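Local coordinates for protein parvulin 42 (Trypanosoma brucei brucei, PDB 6GMP) that probably catalyses cis-trans isomerisation of peptidyl-prolyl bonds through this parvulin-type domain, one piece of a longer protein, at residues F8-V13 against G79-V84; L12-D17 against F69-S74. One frame throughout, in Å; residues are numbered along the deposited sequence.

Contact 1 of 2, residues F8-V13 against G79-V84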
loop_
_atom_site.group_PDB
_atom_site.type_symbol
_atom_site.label_atom_id
_atom_site.label_comp_id
_atom_site.label_asym_id
_atom_site.label_seq_id
_atom_site.Cartn_x
_atom_site.Cartn_y
_atom_site.Cartn_z
ATOM N N PHE A 8 1.489 6.875 8.544
ATOM C CA PHE A 8 1.718 5.909 7.482
ATOM C C PHE A 8 1.282 6.422 6.122
ATOM O O PHE A 8 0.390 7.271 6.022
ATOM C CB PHE A 8 0.972 4.605 7.771
ATOM C CG PHE A 8 1.381 3.943 9.048
ATOM C CD1 PHE A 8 2.554 3.208 9.133
ATOM C CD2 PHE A 8 0.571 4.044 10.163
ATOM C CE1 PHE A 8 2.908 2.585 10.319
ATOM C CE2 PHE A 8 0.918 3.431 11.354
ATOM C CZ PHE A 8 2.092 2.701 11.434
ATOM N N TYR A 9 1.935 5.885 5.093
ATOM C CA TYR A 9 1.449 5.925 3.719
ATOM C C TYR A 9 1.267 4.480 3.272
ATOM O O TYR A 9 1.833 3.569 3.872
ATOM C CB TYR A 9 2.472 6.564 2.776
ATOM C CG TYR A 9 2.530 8.068 2.764
ATOM C CD1 TYR A 9 2.791 8.791 3.919
ATOM C CD2 TYR A 9 2.339 8.772 1.575
ATOM C CE1 TYR A 9 2.855 10.170 3.892
ATOM C CE2 TYR A 9 2.397 10.148 1.543
ATOM C CZ TYR A 9 2.653 10.842 2.702
ATOM O OH TYR A 9 2.711 12.215 2.659
ATOM N N HIS A 10 0.498 4.255 2.212
ATOM C CA HIS A 10 0.480 2.914 1.626
ATOM C C HIS A 10 0.311 2.923 0.115
ATOM O O HIS A 10 -0.107 3.920 -0.479
ATOM C CB HIS A 10 -0.536 1.977 2.318
ATOM C CG HIS A 10 -1.960 2.146 1.882
ATOM N ND1 HIS A 10 -2.897 1.151 2.047
ATOM C CD2 HIS A 10 -2.614 3.184 1.309
ATOM C CE1 HIS A 10 -4.065 1.560 1.589
ATOM N NE2 HIS A 10 -3.924 2.790 1.136
ATOM N N VAL A 11 0.718 1.809 -0.482
ATOM C CA VAL A 11 0.363 1.440 -1.840
ATOM C C VAL A 11 -0.639 0.306 -1.720
ATOM O O VAL A 11 -0.420 -0.636 -0.946
ATOM C CB VAL A 11 1.578 0.878 -2.604
ATOM C CG1 VAL A 11 1.162 0.309 -3.963
ATOM C CG2 VAL A 11 2.630 1.935 -2.800
ATOM N N LEU A 12 -1.718 0.378 -2.497
ATOM C CA LEU A 12 -2.726 -0.683 -2.527
ATOM C C LEU A 12 -2.836 -1.269 -3.929
ATOM O O LEU A 12 -3.067 -0.547 -4.890
ATOM C CB LEU A 12 -4.096 -0.155 -2.092
ATOM C CG LEU A 12 -5.205 -1.201 -2.008
ATOM C CD1 LEU A 12 -4.962 -2.210 -0.904
ATOM C CD2 LEU A 12 -6.554 -0.532 -1.790
ATOM N N VAL A 13 -2.666 -2.582 -4.012
ATOM C CA VAL A 13 -2.854 -3.329 -5.243
ATOM C C VAL A 13 -4.097 -4.185 -5.042
ATOM O O VAL A 13 -4.122 -5.069 -4.192
ATOM C CB VAL A 13 -1.617 -4.202 -5.552
ATOM C CG1 VAL A 13 -1.830 -5.018 -6.812
ATOM C CG2 VAL A 13 -0.381 -3.322 -5.699
ATOM N N GLY A 79 -0.740 8.779 -1.313
ATOM C CA GLY A 79 -0.819 7.592 -0.485
ATOM C C GLY A 79 -0.825 7.849 1.009
ATOM O O GLY A 79 -0.752 6.908 1.798
ATOM N N ASP A 80 -0.926 9.112 1.390
ATOM C CA ASP A 80 -0.940 9.506 2.790
ATOM C C ASP A 80 -2.180 8.978 3.509
ATOM O O ASP A 80 -3.310 9.251 3.096
ATOM C CB ASP A 80 -0.906 11.034 2.857
ATOM C CG ASP A 80 -0.620 11.577 4.250
ATOM O OD1 ASP A 80 -0.362 10.800 5.194
ATOM O OD2 ASP A 80 -0.640 12.817 4.376
ATOM N N LEU A 81 -1.957 8.227 4.588
ATOM C CA LEU A 81 -3.043 7.788 5.470
ATOM C C LEU A 81 -3.144 8.627 6.740
ATOM O O LEU A 81 -4.030 8.389 7.560
ATOM C CB LEU A 81 -2.831 6.323 5.851
ATOM C CG LEU A 81 -2.827 5.339 4.681
ATOM C CD1 LEU A 81 -2.553 3.914 5.172
ATOM C CD2 LEU A 81 -4.130 5.407 3.905
ATOM N N GLY A 82 -2.246 9.595 6.911
ATOM C CA GLY A 82 -2.233 10.429 8.099
ATOM C C GLY A 82 -1.843 9.637 9.331
ATOM O O GLY A 82 -1.230 8.569 9.241
ATOM N N MET A 83 -2.218 10.164 10.490
ATOM C CA MET A 83 -1.908 9.526 11.762
ATOM C C MET A 83 -2.908 8.416 12.058
ATOM O O MET A 83 -4.120 8.618 11.950
ATOM C CB MET A 83 -1.967 10.546 12.894
ATOM C CG MET A 83 -1.096 11.781 12.714
ATOM S SD MET A 83 0.667 11.460 12.489
ATOM C CE MET A 83 1.004 10.264 13.766
ATOM N N VAL A 84 -2.398 7.256 12.456
ATOM C CA VAL A 84 -3.228 6.092 12.741
ATOM C C VAL A 84 -2.904 5.531 14.119
ATOM O O VAL A 84 -1.746 5.255 14.422
ATOM C CB VAL A 84 -2.992 4.986 11.701
ATOM C CG1 VAL A 84 -3.837 3.754 12.023
ATOM C CG2 VAL A 84 -3.281 5.504 10.295
#

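Contact 2 of 2, residues L12-D17 against F69-S74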
loop_
_atom_site.group_PDB
_atom_site.type_symbol
_atom_site.label_atom_id
_atom_site.label_comp_id
_atom_site.label_asym_id
_atom_site.label_seq_id
_atom_site.Cartn_x
_atom_site.Cartn_y
_atom_site.Cartn_z
ATOM N N LEU A 12 -1.718 0.378 -2.497
ATOM C CA LEU A 12 -2.726 -0.683 -2.527
ATOM C C LEU A 12 -2.836 -1.269 -3.929
ATOM O O LEU A 12 -3.067 -0.547 -4.890
ATOM C CB LEU A 12 -4.096 -0.155 -2.092
ATOM C CG LEU A 12 -5.205 -1.201 -2.008
ATOM C CD1 LEU A 12 -4.962 -2.210 -0.904
ATOM C CD2 LEU A 12 -6.554 -0.532 -1.790
ATOM N N VAL A 13 -2.666 -2.582 -4.012
ATOM C CA VAL A 13 -2.854 -3.329 -5.243
ATOM C C VAL A 13 -4.097 -4.185 -5.042
ATOM O O VAL A 13 -4.122 -5.069 -4.192
ATOM C CB VAL A 13 -1.617 -4.202 -5.552
ATOM C CG1 VAL A 13 -1.830 -5.018 -6.812
ATOM C CG2 VAL A 13 -0.381 -3.322 -5.699
ATOM N N LYS A 14 -5.133 -3.917 -5.820
ATOM C CA LYS A 14 -6.402 -4.607 -5.670
ATOM C C LYS A 14 -6.397 -5.895 -6.465
ATOM O O LYS A 14 -5.488 -6.170 -7.254
ATOM C CB LYS A 14 -7.544 -3.690 -6.114
ATOM C CG LYS A 14 -7.735 -2.508 -5.199
ATOM C CD LYS A 14 -8.955 -1.689 -5.574
ATOM C CE LYS A 14 -9.121 -0.519 -4.634
ATOM N NZ LYS A 14 -10.503 0.034 -4.693
ATOM N N HIS A 15 -7.433 -6.698 -6.282
ATOM C CA HIS A 15 -7.659 -7.855 -7.125
ATOM C C HIS A 15 -9.168 -8.043 -7.279
ATOM O O HIS A 15 -9.954 -7.357 -6.595
ATOM C CB HIS A 15 -6.984 -9.110 -6.570
ATOM C CG HIS A 15 -7.364 -9.437 -5.162
ATOM N ND1 HIS A 15 -8.582 -9.987 -4.833
ATOM C CD2 HIS A 15 -6.678 -9.307 -4.005
ATOM C CE1 HIS A 15 -8.628 -10.192 -3.528
ATOM N NE2 HIS A 15 -7.490 -9.778 -3.003
ATOM N N LYS A 16 -9.563 -8.966 -8.152
ATOM C CA LYS A 16 -10.963 -9.119 -8.534
ATOM C C LYS A 16 -11.887 -9.485 -7.381
ATOM O O LYS A 16 -13.094 -9.269 -7.464
ATOM C CB LYS A 16 -11.088 -10.190 -9.618
ATOM C CG LYS A 16 -10.823 -11.604 -9.120
ATOM C CD LYS A 16 -10.809 -12.633 -10.244
ATOM C CE LYS A 16 -10.857 -14.075 -9.715
ATOM N NZ LYS A 16 -12.105 -14.406 -8.940
ATOM N N ASP A 17 -11.336 -10.055 -6.321
ATOM C CA ASP A 17 -12.150 -10.552 -5.215
ATOM C C ASP A 17 -12.346 -9.556 -4.070
ATOM O O ASP A 17 -13.016 -9.889 -3.091
ATOM C CB ASP A 17 -11.580 -11.865 -4.672
ATOM C CG ASP A 17 -11.738 -13.019 -5.644
ATOM O OD1 ASP A 17 -12.611 -12.944 -6.532
ATOM O OD2 ASP A 17 -10.994 -14.011 -5.500
ATOM N N PHE A 69 1.638 2.815 -9.084
ATOM C CA PHE A 69 0.974 1.527 -8.873
ATOM C C PHE A 69 -0.248 1.522 -7.954
ATOM O O PHE A 69 -1.051 0.603 -8.055
ATOM C CB PHE A 69 1.957 0.470 -8.346
ATOM C CG PHE A 69 3.064 0.126 -9.304
ATOM C CD1 PHE A 69 2.825 -0.692 -10.407
ATOM C CD2 PHE A 69 4.352 0.590 -9.093
ATOM C CE1 PHE A 69 3.845 -1.018 -11.279
ATOM C CE2 PHE A 69 5.376 0.264 -9.963
ATOM C CZ PHE A 69 5.123 -0.540 -11.057
ATOM N N SER A 70 -0.400 2.489 -7.052
ATOM C CA SER A 70 -1.487 2.371 -6.081
ATOM C C SER A 70 -2.844 2.552 -6.743
ATOM O O SER A 70 -3.021 3.379 -7.641
ATOM C CB SER A 70 -1.352 3.350 -4.927
ATOM O OG SER A 70 -2.353 3.017 -3.964
ATOM N N GLU A 71 -3.806 1.779 -6.263
ATOM C CA GLU A 71 -5.172 1.793 -6.764
ATOM C C GLU A 71 -6.151 2.292 -5.691
ATOM O O GLU A 71 -7.357 2.241 -5.874
ATOM C CB GLU A 71 -5.535 0.392 -7.276
ATOM C CG GLU A 71 -4.726 0.058 -8.516
ATOM C CD GLU A 71 -4.712 -1.401 -8.894
ATOM O OE1 GLU A 71 -5.162 -2.279 -8.123
ATOM O OE2 GLU A 71 -4.214 -1.689 -10.003
ATOM N N CYS A 72 -5.594 2.791 -4.589
ATOM C CA CYS A 72 -6.380 3.348 -3.495
ATOM C C CYS A 72 -6.680 4.819 -3.732
ATOM O O CYS A 72 -5.874 5.535 -4.331
ATOM C CB CYS A 72 -5.605 3.199 -2.186
ATOM S SG CYS A 72 -6.442 3.862 -0.734
ATOM N N GLY A 73 -7.818 5.281 -3.237
ATOM C CA GLY A 73 -8.158 6.687 -3.323
ATOM C C GLY A 73 -7.138 7.573 -2.637
ATOM O O GLY A 73 -7.001 8.751 -3.004
ATOM N N SER A 74 -6.420 7.029 -1.661
ATOM C CA SER A 74 -5.378 7.794 -0.975
ATOM C C SER A 74 -4.282 8.254 -1.931
ATOM O O SER A 74 -3.495 9.141 -1.596
ATOM C CB SER A 74 -4.754 6.987 0.155
ATOM O OG SER A 74 -4.127 5.821 -0.330
#

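Contact 1 of 2, residues F8-V13 against G79-V84
Tyr9 and Asp80 mark the closest backbone register, with their CA atoms 4.4 Å apart, as a non-hydrogen-bonded antiparallel pair. The axes of strands 8-13 and 80-84 approach to 4.7 Å, and their directions differ by 156°. Two bonds join the backbones: His10 N to Gly79 O (3.0 Å) and Leu81 N to Phe8 O (2.9 Å). A third, Phe8 N to Gly82 O, is long at 3.3 Å, and the pairing is loose there. Asp80 CA sits 3.5 Å above the centre of the Tyr9 ring, a CH-pi contact; the carboxylate lies nearly parallel to the ring, 6° between planes, beside CE1, CZ and OH. Its OD1 also accepts from Gly82 N, forming an Asx turn, and is hydrogen-bonded to His7 NE2. With CG of His10 between the backbone N and the carbonyl carbon (chi1 80°), the imidazole comes beside Leu81, whose CD1 is 3.7 Å above one face, offset toward the rim. At the edge of the Phe8 ring, Val84 CB meets CD2 at 4.0 Å. His10 ND1 is hydrogen-bonded to His116 ND1; these histidines, on neighbouring strands of the antiparallel sheet, probably form the dual-histidine motif of the parvulin active site, which strand 80-84 borders through Leu81.

Contact 2 of 2, residues L12-D17 against F69-S74
The carboxylate of Glu71 is the flat group that crosses to 12-17: Lys14 N meets OE1 at 2.8 Å, nearly in line with the CD-OE1 bond, and Arg35 NH1 adds a salt bridge to the same oxygen. Lys14 CB also approaches OE1, at 3.4 Å. The His15 ring makes no contact with 69-74; Asp17 CB lies at its edge, near the ring plane, and Asp17 N hydrogen-bonds ND1. In this parvulin fold the contact joins the end of the first strand, 6-13, to the loop after helix 59-69. Two further bonds hold the loop to Leu12. With OG anti to the backbone N of Ser70 (chi1 -172°), it receives the hydrogen bond from Leu12 N (3.1 Å, 168° at the hydrogen), and Glu71 N gives to Leu12 O (2.8 Å), in the carbonyl plane. Ser70 OG also accepts a weak bond from Cys72 N, two residues on, consistent with an ST turn. Lys14 NZ is hydrogen-bonded to Ser22 O and Arg20 O and is not in contact with the carboxylate, while CE passes 3.5 Å from Glu71 O. Next to these bonds the apolar groups meet: Leu12 CB lies 3.7 Å from Cys72 CB, with Leu12 CD2 at 3.9 Å from that same Cys72 atom.

Overall arrangement
From the N terminus the chain enters strand 6-13, which serves both contacts: its earlier part in contact 1 and its end, continuing into the loop, in contact 2. The chain then runs through helices 37-49 and 59-69 before 69-74 returns to close contact 2; a few residues later 79-84 closes contact 1. The later return meets the earlier part of the strand, so the loop closed by contact 2 nests inside that of contact 1. Their centres are 12 Å apart, and Gly79 N to Ser74 O, at 2.8 Å, is a probable hydrogen bond between them. Together they tie edge strand 80-84 and the loop after helix 59-69 to one strand, which pairs on its other side with 114-120.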